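Local coordinates for beta-N-acetylhexosaminidase (Streptomyces plicatus, PDB 1JAK), which releases terminal N-acetylhexosamine residues from beta-linked substrates by hydrolysis, as a family 20 glycoside hydrolase that works by substrate-assisted catalysis on an alpha/beta barrel, at residues A[203-208]-A[302-307]; A[231-236]-A[306-311]; A[133-138]-A[496-501]; A[180-185]-A[461-466]; A[22-27]-A[32-37]. All coordinates share one frame; numbering follows the deposited sequence.

In the fold
From the N terminus, interaction 5 closes a short loop within domain 2, bringing residues 22-27 onto strand 33-36, and is complete before any other contact opens. Interaction 3 then opens at 133-138, still in that domain, and closes only at helix 493-499, so its loop encloses the whole catalytic barrel. Nested inside, interaction 4 joins helix 173-184 to the chain around 461-466, near the start and end of the barrel; the salt bridge E135-R185 links interactions 3 and 4. Deeper still, interactions 1 and 2 start at 203-208 and 231-236 and both close on the end of helix 292-307 and what follows it, sharing A306 and A307; I203 packs on Y233 between them.

Interaction 1. Residues A[203-208]-A[302-307]; sequences IAIDSW and IGELAA
E304 reaches from helix 292-307 into the type I turn I205-W208 and turns the two oxygens of its carboxylate to two successive backbone amides. OE1 takes the N-H of D206 (N to OE1 2.8 Å) and OE2 that of S207 (N to OE2 2.9 Å), each through the syn lone pair, so the carboxylate meets the pair of amides like a fork. OE2 is gripped a second time: the hydroxyl of S207 donates to it, OG to OE2 2.7 Å, from the anti side and 34° out of the carboxylate plane. That third bond depends on the S207 rotamer, with OG between the backbone N and the carbonyl carbon (chi1 48°), which turns the hydroxyl toward the helix.

The beta-branched I205 lies against the same group; its CG2 lies over one face of the carboxylate, 3.5 Å from E304 OE2. D206 runs across E304 at about a right angle, the two carboxylate planes 39° apart, and its OD2 comes within 4.0 Å of E304 OE1. K230 from helix 230-242 forms a salt bridge with OE1, which probably offsets this like-charge approach. An alanine at E304 removes the carboxylate, and would probably leave the amides of D206 and S207 without their shared acceptor and K230 without this salt-bridge partner.

Glutamate suits the place because its extended chain spans the distance from the helix while both oxygens accept. With three hydrogen bonds and a lysine all stabilising negative charge, the group is likely to stay ionised and to pin the loop after strand 190-194 to the helix.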
# COMPACT_ATOMS: atom_id res chain seq x y z
N ILE A 203 18.37 0.36 -4.75
CA ILE A 203 18.22 1.37 -5.80
C ILE A 203 19.60 1.87 -6.22
O ILE A 203 20.41 2.25 -5.39
CB ILE A 203 17.34 2.56 -5.34
CG1 ILE A 203 17.22 3.59 -6.46
CG2 ILE A 203 17.91 3.19 -4.08
CD1 ILE A 203 16.54 3.07 -7.72
N ALA A 204 19.86 1.84 -7.53
CA ALA A 204 21.15 2.28 -8.04
C ALA A 204 21.37 3.78 -7.84
O ALA A 204 20.53 4.60 -8.22
CB ALA A 204 21.28 1.93 -9.52
N ILE A 205 22.49 4.12 -7.22
CA ILE A 205 22.87 5.51 -6.97
C ILE A 205 24.17 5.74 -7.74
O ILE A 205 25.19 5.13 -7.43
CB ILE A 205 23.12 5.75 -5.45
CG1 ILE A 205 21.86 5.41 -4.65
CG2 ILE A 205 23.55 7.19 -5.21
CD1 ILE A 205 20.65 6.26 -5.01
N ASP A 206 24.14 6.61 -8.75
CA ASP A 206 25.32 6.87 -9.57
C ASP A 206 26.54 7.38 -8.81
O ASP A 206 27.67 6.98 -9.10
CB ASP A 206 25.00 7.87 -10.69
CG ASP A 206 23.96 7.35 -11.67
OD1 ASP A 206 23.93 6.13 -11.93
OD2 ASP A 206 23.19 8.17 -12.21
N SER A 207 26.31 8.26 -7.85
CA SER A 207 27.41 8.83 -7.08
C SER A 207 28.10 7.84 -6.14
O SER A 207 29.25 8.05 -5.74
CB SER A 207 26.92 10.06 -6.29
OG SER A 207 25.71 9.78 -5.61
N TRP A 208 27.41 6.76 -5.80
CA TRP A 208 27.95 5.71 -4.93
C TRP A 208 27.56 4.36 -5.54
O TRP A 208 26.71 3.65 -5.01
CB TRP A 208 27.37 5.83 -3.52
CG TRP A 208 27.66 7.15 -2.85
CD1 TRP A 208 27.11 8.36 -3.15
CD2 TRP A 208 28.60 7.39 -1.80
NE1 TRP A 208 27.66 9.34 -2.36
CE2 TRP A 208 28.58 8.77 -1.52
CE3 TRP A 208 29.47 6.56 -1.07
CZ2 TRP A 208 29.39 9.35 -0.53
CZ3 TRP A 208 30.28 7.14 -0.09
CH2 TRP A 208 30.23 8.53 0.17
N ILE A 302 19.63 11.16 -1.23
CA ILE A 302 18.32 11.79 -1.23
C ILE A 302 18.11 12.60 -2.50
O ILE A 302 17.00 12.64 -3.05
CB ILE A 302 18.14 12.69 0.02
CG1 ILE A 302 18.06 11.81 1.27
CG2 ILE A 302 16.90 13.56 -0.12
CD1 ILE A 302 17.90 12.57 2.58
N GLY A 303 19.17 13.24 -2.98
CA GLY A 303 19.06 14.02 -4.20
C GLY A 303 18.73 13.16 -5.40
O GLY A 303 17.86 13.50 -6.21
N GLU A 304 19.43 12.03 -5.53
CA GLU A 304 19.20 11.14 -6.65
C GLU A 304 17.84 10.46 -6.56
O GLU A 304 17.18 10.24 -7.57
CB GLU A 304 20.31 10.09 -6.75
CG GLU A 304 21.63 10.66 -7.29
CD GLU A 304 22.61 9.60 -7.75
OE1 GLU A 304 22.16 8.60 -8.36
OE2 GLU A 304 23.83 9.77 -7.54
N LEU A 305 17.41 10.14 -5.34
CA LEU A 305 16.12 9.49 -5.16
C LEU A 305 14.98 10.47 -5.46
O LEU A 305 13.99 10.11 -6.09
CB LEU A 305 15.98 8.95 -3.73
CG LEU A 305 14.68 8.21 -3.40
CD1 LEU A 305 14.51 7.01 -4.33
CD2 LEU A 305 14.72 7.75 -1.95
N ALA A 306 15.14 11.71 -5.01
CA ALA A 306 14.11 12.72 -5.24
C ALA A 306 13.89 12.94 -6.74
O ALA A 306 12.76 13.16 -7.19
CB ALA A 306 14.50 14.03 -4.57
N ALA A 307 14.98 12.88 -7.50
CA ALA A 307 14.91 13.08 -8.95
C ALA A 307 14.07 12.02 -9.65
O ALA A 307 13.49 12.27 -10.70
CB ALA A 307 16.32 13.10 -9.53

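Interaction 2. Residues A[231-236]-A[306-311]; sequences AEYKEI and AALTPG
T309 OG1 is held from two directions, and one of them leads to Y233 on helix 230-242. A water donates to T309 OG1 at 2.6 Å and also bonds to Y233 OH at 2.5 Å, while OG1 itself donates to the backbone O of L305, a turn earlier. The two hydroxyls are too far apart to bond directly (OH to OG1 4.2 Å), so the water completes the link, lying at the ring edge in the plane of the tyrosine.

The ring is brought to this point by its first torsion, with CG anti to the backbone N (chi1 -172°). Its flank then rests on L308: CD2 lies 3.9 Å from L308 CB, and the carbonyl O of L308 comes to the ring edge, 3.8 Å from CE2. On the outer side, the extended K234 crosses the leucine at about a right angle, CE against CD2 at 3.6 Å, covering an apolar residue with methylenes.

Tyrosine suits the site because it is apolar along its flank yet polar at its end. Y233 also packs on V247 and P249. The contact joins neighbouring units of the alpha/beta barrel: the helix before strand 246-250 meets the turn that leads from helix 292-307 into strand 313-315.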
# COMPACT_ATOMS: atom_id res chain seq x y z
N ALA A 231 16.08 2.99 -14.38
CA ALA A 231 15.03 2.69 -15.35
C ALA A 231 13.97 1.76 -14.77
O ALA A 231 12.77 1.98 -14.96
CB ALA A 231 15.65 2.05 -16.60
N GLU A 232 14.40 0.71 -14.07
CA GLU A 232 13.45 -0.21 -13.47
C GLU A 232 12.59 0.51 -12.45
O GLU A 232 11.39 0.30 -12.37
CB GLU A 232 14.17 -1.38 -12.79
CG GLU A 232 14.68 -2.43 -13.75
CD GLU A 232 15.37 -3.56 -13.03
OE1 GLU A 232 16.38 -3.29 -12.36
OE2 GLU A 232 14.91 -4.72 -13.14
N TYR A 233 13.23 1.36 -11.65
CA TYR A 233 12.49 2.10 -10.64
C TYR A 233 11.46 3.01 -11.30
O TYR A 233 10.32 3.11 -10.83
CB TYR A 233 13.44 2.95 -9.79
CG TYR A 233 12.72 3.58 -8.62
CD1 TYR A 233 12.31 2.80 -7.54
CD2 TYR A 233 12.40 4.93 -8.62
CE1 TYR A 233 11.59 3.34 -6.49
CE2 TYR A 233 11.68 5.50 -7.57
CZ TYR A 233 11.27 4.69 -6.51
OH TYR A 233 10.55 5.22 -5.47
N LYS A 234 11.86 3.68 -12.38
CA LYS A 234 10.94 4.55 -13.10
C LYS A 234 9.74 3.76 -13.60
O LYS A 234 8.61 4.25 -13.59
CB LYS A 234 11.65 5.21 -14.29
CG LYS A 234 12.80 6.13 -13.93
CD LYS A 234 13.44 6.70 -15.19
CE LYS A 234 14.73 7.44 -14.88
NZ LYS A 234 15.37 7.95 -16.13
N GLU A 235 9.98 2.53 -14.04
CA GLU A 235 8.91 1.67 -14.55
C GLU A 235 7.95 1.28 -13.43
O GLU A 235 6.74 1.20 -13.63
CB GLU A 235 9.51 0.42 -15.21
CG GLU A 235 8.49 -0.63 -15.66
CD GLU A 235 7.43 -0.10 -16.62
OE1 GLU A 235 7.61 0.98 -17.21
OE2 GLU A 235 6.39 -0.79 -16.78
N ILE A 236 8.49 1.02 -12.24
CA ILE A 236 7.64 0.68 -11.10
C ILE A 236 6.75 1.89 -10.78
O ILE A 236 5.56 1.75 -10.54
CB ILE A 236 8.48 0.32 -9.85
CG1 ILE A 236 9.19 -1.02 -10.08
CG2 ILE A 236 7.57 0.24 -8.62
CD1 ILE A 236 10.08 -1.46 -8.92
N ALA A 306 15.14 11.71 -5.01
CA ALA A 306 14.11 12.72 -5.24
C ALA A 306 13.89 12.94 -6.74
O ALA A 306 12.76 13.16 -7.19
CB ALA A 306 14.50 14.03 -4.57
N ALA A 307 14.98 12.88 -7.50
CA ALA A 307 14.91 13.08 -8.95
C ALA A 307 14.07 12.02 -9.65
O ALA A 307 13.49 12.27 -10.70
CB ALA A 307 16.32 13.10 -9.53
N LEU A 308 14.00 10.83 -9.05
CA LEU A 308 13.24 9.72 -9.62
C LEU A 308 11.84 9.62 -9.02
O LEU A 308 11.06 8.76 -9.40
CB LEU A 308 13.98 8.40 -9.35
CG LEU A 308 15.41 8.28 -9.87
CD1 LEU A 308 16.06 7.06 -9.23
CD2 LEU A 308 15.41 8.16 -11.39
N THR A 309 11.54 10.51 -8.09
CA THR A 309 10.26 10.48 -7.39
C THR A 309 9.30 11.63 -7.73
O THR A 309 9.44 12.74 -7.22
CB THR A 309 10.51 10.47 -5.87
OG1 THR A 309 11.32 9.33 -5.55
CG2 THR A 309 9.20 10.40 -5.10
N PRO A 310 8.31 11.36 -8.59
CA PRO A 310 7.35 12.41 -8.96
C PRO A 310 6.38 12.68 -7.81
O PRO A 310 5.73 13.73 -7.77
CB PRO A 310 6.66 11.83 -10.19
CG PRO A 310 6.68 10.36 -9.92
CD PRO A 310 8.08 10.14 -9.38
N GLY A 311 6.29 11.73 -6.88
CA GLY A 311 5.41 11.87 -5.73
C GLY A 311 5.85 12.99 -4.81
O GLY A 311 6.96 13.50 -4.93
O HOH W 1 9.50 7.43 -5.79

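Interaction 3. Residues A[133-138]-A[496-501]; sequences AVEKDS and WEAAGI
A498 is the first residue of 496-501 to meet the other segment, its methyl group wedged between two side chains: CB lies 3.7 Å from E135 CB and 3.9 Å from K136 CD. Alanine suits the spot because the backbones come close. The carbonyl O of A498 accepts from two waters. One donates to A498 O (2.8 Å) and accepts from K136 NZ (2.7 Å); the other donates to A498 O and, weakly, to E135 O. K136 curls back to reach the first of these, bent at both chi2 and chi3.

At A499 the methyl group meets the carboxylate end of E135, CB to OE1 3.5 Å. The glutamate chain bends at chi2 (-65°), folding over the alanine, and its carboxylate is then held by R185 in a salt bridge. G500 follows with positive phi and closes the helix in a Schellman motif, I501 N bonding back to W496 O at 2.8 Å; a residue without a side chain adopts this backbone readily.

The contact thus lies at the surface where the C-terminal end of helix 493-499 meets the domain 2 loop between helix 116-129 and strand 145-153, with R185, near the C-terminal end of helix 173-184, reaching in beside it.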
# COMPACT_ATOMS: atom_id res chain seq x y z
N ALA A 133 -16.08 -15.65 -11.17
CA ALA A 133 -15.61 -16.14 -12.47
C ALA A 133 -14.85 -15.06 -13.24
O ALA A 133 -14.06 -15.37 -14.13
CB ALA A 133 -16.80 -16.63 -13.30
N VAL A 134 -15.07 -13.80 -12.88
CA VAL A 134 -14.41 -12.69 -13.56
C VAL A 134 -12.88 -12.75 -13.39
O VAL A 134 -12.14 -12.14 -14.16
CB VAL A 134 -14.95 -11.33 -13.04
CG1 VAL A 134 -14.40 -11.05 -11.64
CG2 VAL A 134 -14.58 -10.21 -14.00
N GLU A 135 -12.43 -13.51 -12.40
CA GLU A 135 -11.00 -13.65 -12.12
C GLU A 135 -10.29 -14.68 -13.00
O GLU A 135 -9.06 -14.72 -13.04
CB GLU A 135 -10.79 -14.05 -10.65
CG GLU A 135 -11.30 -13.07 -9.61
CD GLU A 135 -10.57 -11.73 -9.64
OE1 GLU A 135 -9.42 -11.68 -10.13
OE2 GLU A 135 -11.15 -10.74 -9.15
N LYS A 136 -11.06 -15.51 -13.70
CA LYS A 136 -10.48 -16.55 -14.56
C LYS A 136 -9.78 -16.00 -15.81
O LYS A 136 -10.07 -14.89 -16.26
CB LYS A 136 -11.57 -17.54 -14.98
CG LYS A 136 -12.30 -18.19 -13.81
CD LYS A 136 -11.38 -19.09 -12.99
CE LYS A 136 -10.90 -20.28 -13.81
NZ LYS A 136 -10.10 -21.23 -13.00
N ASP A 137 -8.88 -16.79 -16.36
CA ASP A 137 -8.13 -16.40 -17.56
C ASP A 137 -8.75 -16.92 -18.86
O ASP A 137 -8.33 -16.53 -19.95
CB ASP A 137 -6.68 -16.87 -17.46
CG ASP A 137 -6.56 -18.36 -17.23
OD1 ASP A 137 -7.19 -19.13 -17.97
OD2 ASP A 137 -5.83 -18.76 -16.30
N SER A 138 -9.73 -17.81 -18.75
CA SER A 138 -10.38 -18.36 -19.93
C SER A 138 -11.86 -17.99 -19.90
O SER A 138 -12.44 -17.78 -18.83
CB SER A 138 -10.22 -19.88 -19.97
OG SER A 138 -10.80 -20.49 -18.83
N TRP A 496 -10.63 -14.97 -4.67
CA TRP A 496 -9.21 -15.23 -4.48
C TRP A 496 -8.82 -16.60 -5.03
O TRP A 496 -7.76 -16.75 -5.63
CB TRP A 496 -8.85 -15.10 -3.00
CG TRP A 496 -9.03 -13.69 -2.50
CD1 TRP A 496 -8.97 -12.55 -3.25
CD2 TRP A 496 -9.25 -13.27 -1.15
NE1 TRP A 496 -9.14 -11.45 -2.45
CE2 TRP A 496 -9.31 -11.86 -1.16
CE3 TRP A 496 -9.41 -13.96 0.06
CZ2 TRP A 496 -9.52 -11.12 0.01
CZ3 TRP A 496 -9.62 -13.21 1.22
CH2 TRP A 496 -9.67 -11.81 1.19
N GLU A 497 -9.68 -17.59 -4.83
CA GLU A 497 -9.43 -18.93 -5.34
C GLU A 497 -9.33 -18.90 -6.86
O GLU A 497 -8.41 -19.46 -7.45
CB GLU A 497 -10.55 -19.88 -4.90
CG GLU A 497 -10.51 -20.24 -3.43
CD GLU A 497 -11.75 -20.98 -2.97
OE1 GLU A 497 -12.41 -21.62 -3.82
OE2 GLU A 497 -12.06 -20.94 -1.77
N ALA A 498 -10.28 -18.22 -7.49
CA ALA A 498 -10.31 -18.12 -8.94
C ALA A 498 -9.11 -17.33 -9.47
O ALA A 498 -8.62 -17.59 -10.57
CB ALA A 498 -11.61 -17.46 -9.40
N ALA A 499 -8.64 -16.36 -8.68
CA ALA A 499 -7.51 -15.52 -9.07
C ALA A 499 -6.15 -16.12 -8.73
O ALA A 499 -5.11 -15.60 -9.14
CB ALA A 499 -7.64 -14.15 -8.42
N GLY A 500 -6.15 -17.22 -7.98
CA GLY A 500 -4.90 -17.85 -7.60
C GLY A 500 -4.19 -17.10 -6.49
O GLY A 500 -2.96 -17.13 -6.38
N ILE A 501 -4.97 -16.42 -5.66
CA ILE A 501 -4.41 -15.67 -4.54
C ILE A 501 -4.53 -16.49 -3.27
O ILE A 501 -5.62 -16.72 -2.76
CB ILE A 501 -5.16 -14.33 -4.34
CG1 ILE A 501 -4.97 -13.44 -5.57
CG2 ILE A 501 -4.65 -13.63 -3.07
CD1 ILE A 501 -5.74 -12.13 -5.52
O HOH W 2 -6.59 -16.83 -12.47
O HOH W 3 -8.15 -20.13 -11.54

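Interaction 4. Residues A[180-185]-A[461-466]; sequences IDRVAR and MAFPRL
Apolar packing carries this buried contact, in two neighbouring pairs. In the first, the aliphatic part of R182 meets the F463 ring, CB lying 4.0 Å from CZ and CD 4.0 Å from CE1. The bend of the arginine at chi2 (-65°) brings CB and CD both against the CE1-CZ side of the ring, obliquely, the two side chains crossing at about a right angle. F463 itself packs edge-to-face with W496. In the second pair, V183 CG1 lies 4.1 Å from L466 CD2, and the same leucine methyl comes within 4.2 Å of the backbone O of R182. L466 reaches there with CG anti to its own backbone nitrogen (chi1 -176°), which extends the side chain toward helix 173-184. Branched aliphatics and a ring suit this buried interface, since they pack without needing polar partners.

The polar ends are taken up elsewhere. The guanidinium of R182, its plane turned well away from that of the F463 ring, is not stacked on the phenyl group; it forms a salt bridge with D459 of helix 455-462.

Hydrogen bonds within 461-466 shape the connection between two helices. R465 NH2 bonds to M461 O at 3.1 Å, almost straight at 177° and on a lone pair in the carbonyl plane, and L466 N reaches A462 O at 2.8 Å across a cis peptide before P464. R465 also bonds to the backbone O of M402, a residue of the inhibitor pocket.

Arginine therefore serves in two ways: the methylenes of R182 pack with V183 against F463 and L466, while its guanidinium carries the charge that pairs with D459.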
# COMPACT_ATOMS: atom_id res chain seq x y z
N ILE A 180 1.40 -4.66 -6.61
CA ILE A 180 0.68 -3.42 -6.89
C ILE A 180 -0.75 -3.77 -7.29
O ILE A 180 -1.71 -3.15 -6.83
CB ILE A 180 1.37 -2.62 -8.02
CG1 ILE A 180 2.58 -1.87 -7.45
CG2 ILE A 180 0.39 -1.66 -8.69
CD1 ILE A 180 3.49 -1.26 -8.50
N ASP A 181 -0.90 -4.78 -8.15
CA ASP A 181 -2.24 -5.17 -8.57
C ASP A 181 -3.06 -5.72 -7.41
O ASP A 181 -4.27 -5.53 -7.36
CB ASP A 181 -2.16 -6.16 -9.73
CG ASP A 181 -1.59 -5.52 -10.99
OD1 ASP A 181 -1.83 -4.31 -11.20
OD2 ASP A 181 -0.93 -6.22 -11.78
N ARG A 182 -2.40 -6.39 -6.47
CA ARG A 182 -3.10 -6.92 -5.31
C ARG A 182 -3.71 -5.78 -4.49
O ARG A 182 -4.87 -5.84 -4.10
CB ARG A 182 -2.16 -7.71 -4.39
CG ARG A 182 -1.53 -8.96 -4.99
CD ARG A 182 -2.56 -10.03 -5.32
NE ARG A 182 -1.93 -11.34 -5.51
CZ ARG A 182 -1.99 -12.06 -6.62
NH1 ARG A 182 -2.66 -11.61 -7.68
NH2 ARG A 182 -1.39 -13.24 -6.68
N VAL A 183 -2.91 -4.74 -4.25
CA VAL A 183 -3.39 -3.62 -3.43
C VAL A 183 -4.37 -2.70 -4.14
O VAL A 183 -5.25 -2.12 -3.50
CB VAL A 183 -2.21 -2.78 -2.87
CG1 VAL A 183 -1.20 -3.70 -2.19
CG2 VAL A 183 -1.55 -1.97 -3.97
N ALA A 184 -4.23 -2.57 -5.46
CA ALA A 184 -5.12 -1.71 -6.24
C ALA A 184 -6.58 -2.12 -6.08
O ALA A 184 -7.48 -1.29 -6.19
CB ALA A 184 -4.72 -1.76 -7.71
N ARG A 185 -6.82 -3.40 -5.81
CA ARG A 185 -8.17 -3.91 -5.64
C ARG A 185 -8.95 -3.22 -4.54
O ARG A 185 -10.18 -3.13 -4.60
CB ARG A 185 -8.14 -5.41 -5.30
CG ARG A 185 -7.72 -6.33 -6.43
CD ARG A 185 -7.48 -7.74 -5.88
NE ARG A 185 -7.12 -8.68 -6.94
CZ ARG A 185 -8.00 -9.37 -7.66
NH1 ARG A 185 -9.30 -9.25 -7.43
NH2 ARG A 185 -7.58 -10.18 -8.63
N MET A 461 0.45 -13.92 3.67
CA MET A 461 0.54 -13.04 4.82
C MET A 461 -0.23 -11.74 4.62
O MET A 461 -0.71 -11.13 5.58
CB MET A 461 2.01 -12.73 5.14
CG MET A 461 2.82 -13.96 5.60
SD MET A 461 2.04 -14.87 6.96
CE MET A 461 2.28 -13.73 8.34
N ALA A 462 -0.38 -11.32 3.36
CA ALA A 462 -1.11 -10.09 3.07
C ALA A 462 -2.63 -10.31 3.14
O ALA A 462 -3.36 -9.44 3.61
CB ALA A 462 -0.72 -9.56 1.70
N PHE A 463 -3.09 -11.46 2.67
CA PHE A 463 -4.51 -11.78 2.68
C PHE A 463 -4.83 -12.77 3.81
O PHE A 463 -4.09 -13.73 4.01
CB PHE A 463 -4.93 -12.38 1.34
CG PHE A 463 -4.86 -11.41 0.19
CD1 PHE A 463 -3.65 -11.16 -0.45
CD2 PHE A 463 -6.00 -10.75 -0.24
CE1 PHE A 463 -3.58 -10.25 -1.51
CE2 PHE A 463 -5.95 -9.84 -1.30
CZ PHE A 463 -4.73 -9.59 -1.94
N PRO A 464 -5.99 -12.61 4.46
CA PRO A 464 -7.06 -11.63 4.27
C PRO A 464 -7.06 -10.30 5.03
O PRO A 464 -8.09 -9.62 5.05
CB PRO A 464 -8.30 -12.45 4.61
CG PRO A 464 -7.81 -13.18 5.84
CD PRO A 464 -6.39 -13.62 5.46
N ARG A 465 -5.96 -9.92 5.65
CA ARG A 465 -5.94 -8.67 6.41
C ARG A 465 -5.80 -7.40 5.56
O ARG A 465 -6.23 -6.32 5.98
CB ARG A 465 -4.83 -8.71 7.47
CG ARG A 465 -5.09 -9.75 8.56
CD ARG A 465 -3.90 -9.91 9.51
NE ARG A 465 -2.71 -10.39 8.82
CZ ARG A 465 -1.61 -10.81 9.42
NH1 ARG A 465 -1.53 -10.82 10.75
NH2 ARG A 465 -0.57 -11.23 8.70
N LEU A 466 -5.22 -7.52 4.37
CA LEU A 466 -5.01 -6.37 3.49
C LEU A 466 -6.28 -5.56 3.19
O LEU A 466 -6.27 -4.33 3.26
CB LEU A 466 -4.37 -6.83 2.18
CG LEU A 466 -3.99 -5.73 1.18
CD1 LEU A 466 -2.83 -4.91 1.72
CD2 LEU A 466 -3.59 -6.38 -0.15

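Interaction 5. Residues A[22-27]-A[32-37]; sequences TPLDRV and ASVDPG
Van der Waals contact between L24 and V34 makes up most of this contact. L24 CG lies 3.7 Å from V34 CG1, the two side chains lying alongside and pointing opposite ways, and the second methyl of L24 continues along the strand, CD2 reaching P36 CA at 3.7 Å and P36 CB at 4.1 Å. V34 turns CG1 anti to its backbone nitrogen (chi1 -177°), which sets that methyl against both L24 and the neighbouring D25, whose CB is 3.8 Å away. A branched residue suits a strand and offers two methyls; with an alanine at V34, both are gone and L24 and D25 would probably lose this part of their packing, opening a gap beside the turn.

Backbone bonds shape each side. Residues P23 to R26 form a type I turn closed by R26 N to P23 O at 3.0 Å, and R26 then centres an inverse gamma turn, closed by a weak bond from V27 N to D25 O. On the strand, D35 pairs by its backbone with T150.

L24, the buried member, also rests on L129, A147 and I151. It thus sits between helix 116-129 and the mixed sheet, in which strand 33-36 pairs antiparallel with 145-153: the helix-on-sheet packing of this alpha/beta domain.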
# COMPACT_ATOMS: atom_id res chain seq x y z
N THR A 22 -24.34 -10.69 -6.66
CA THR A 22 -23.98 -10.47 -5.27
C THR A 22 -24.59 -9.13 -4.86
O THR A 22 -24.72 -8.22 -5.68
CB THR A 22 -22.45 -10.41 -5.07
OG1 THR A 22 -21.91 -9.30 -5.80
CG2 THR A 22 -21.80 -11.70 -5.58
N PRO A 23 -24.98 -8.99 -3.58
CA PRO A 23 -25.57 -7.74 -3.09
C PRO A 23 -24.72 -6.52 -3.41
O PRO A 23 -23.50 -6.57 -3.36
CB PRO A 23 -25.69 -7.99 -1.58
CG PRO A 23 -25.93 -9.47 -1.52
CD PRO A 23 -24.91 -9.99 -2.51
N LEU A 24 -25.39 -5.42 -3.74
CA LEU A 24 -24.71 -4.17 -4.09
C LEU A 24 -23.79 -3.64 -3.00
O LEU A 24 -22.82 -2.94 -3.30
CB LEU A 24 -25.75 -3.10 -4.45
CG LEU A 24 -25.25 -1.77 -5.01
CD1 LEU A 24 -24.54 -1.99 -6.34
CD2 LEU A 24 -26.43 -0.81 -5.19
N ASP A 25 -24.07 -3.98 -1.75
CA ASP A 25 -23.26 -3.50 -0.63
C ASP A 25 -22.12 -4.44 -0.26
O ASP A 25 -21.29 -4.11 0.59
CB ASP A 25 -24.13 -3.30 0.60
CG ASP A 25 -24.54 -4.62 1.24
OD1 ASP A 25 -25.19 -5.44 0.56
OD2 ASP A 25 -24.20 -4.84 2.42
N ARG A 26 -22.08 -5.61 -0.88
CA ARG A 26 -21.06 -6.60 -0.54
C ARG A 26 -19.72 -6.34 -1.21
O ARG A 26 -19.28 -7.12 -2.06
CB ARG A 26 -21.57 -8.00 -0.87
CG ARG A 26 -20.74 -9.13 -0.27
CD ARG A 26 -21.58 -10.38 -0.08
NE ARG A 26 -22.68 -10.15 0.86
CZ ARG A 26 -23.62 -11.04 1.15
NH1 ARG A 26 -23.61 -12.23 0.58
NH2 ARG A 26 -24.57 -10.73 2.03
N VAL A 27 -19.07 -5.25 -0.82
CA VAL A 27 -17.77 -4.89 -1.37
C VAL A 27 -16.87 -4.34 -0.27
O VAL A 27 -17.35 -3.86 0.76
CB VAL A 27 -17.89 -3.83 -2.49
CG1 VAL A 27 -18.96 -4.24 -3.50
CG2 VAL A 27 -18.23 -2.50 -1.89
N ALA A 32 -19.44 4.45 1.02
CA ALA A 32 -20.06 5.46 1.87
C ALA A 32 -21.58 5.41 1.82
O ALA A 32 -22.26 5.63 2.83
CB ALA A 32 -19.56 6.84 1.48
N SER A 33 -22.12 5.13 0.64
CA SER A 33 -23.56 5.06 0.46
C SER A 33 -23.95 4.00 -0.57
O SER A 33 -23.42 3.99 -1.68
CB SER A 33 -24.11 6.41 0.00
OG SER A 33 -25.49 6.33 -0.28
N VAL A 34 -24.86 3.11 -0.19
CA VAL A 34 -25.32 2.06 -1.08
C VAL A 34 -26.85 2.07 -1.11
O VAL A 34 -27.49 1.94 -0.07
CB VAL A 34 -24.85 0.66 -0.62
CG1 VAL A 34 -25.28 -0.40 -1.62
CG2 VAL A 34 -23.34 0.65 -0.46
N ASP A 35 -27.41 2.23 -2.30
CA ASP A 35 -28.86 2.27 -2.46
C ASP A 35 -29.31 1.27 -3.52
O ASP A 35 -29.47 1.61 -4.69
CB ASP A 35 -29.29 3.69 -2.84
CG ASP A 35 -30.79 3.83 -2.99
OD1 ASP A 35 -31.54 3.02 -2.39
OD2 ASP A 35 -31.23 4.77 -3.69
N PRO A 36 -29.50 0.01 -3.11
CA PRO A 36 -29.92 -1.04 -4.05
C PRO A 36 -31.35 -0.86 -4.54
O PRO A 36 -32.21 -0.32 -3.83
CB PRO A 36 -29.75 -2.32 -3.23
CG PRO A 36 -30.05 -1.86 -1.84
CD PRO A 36 -29.32 -0.54 -1.76
N GLY A 37 -31.61 -1.30 -5.77
CA GLY A 37 -32.94 -1.17 -6.32
C GLY A 37 -33.02 -1.52 -7.79
O GLY A 37 -32.06 -1.35 -8.53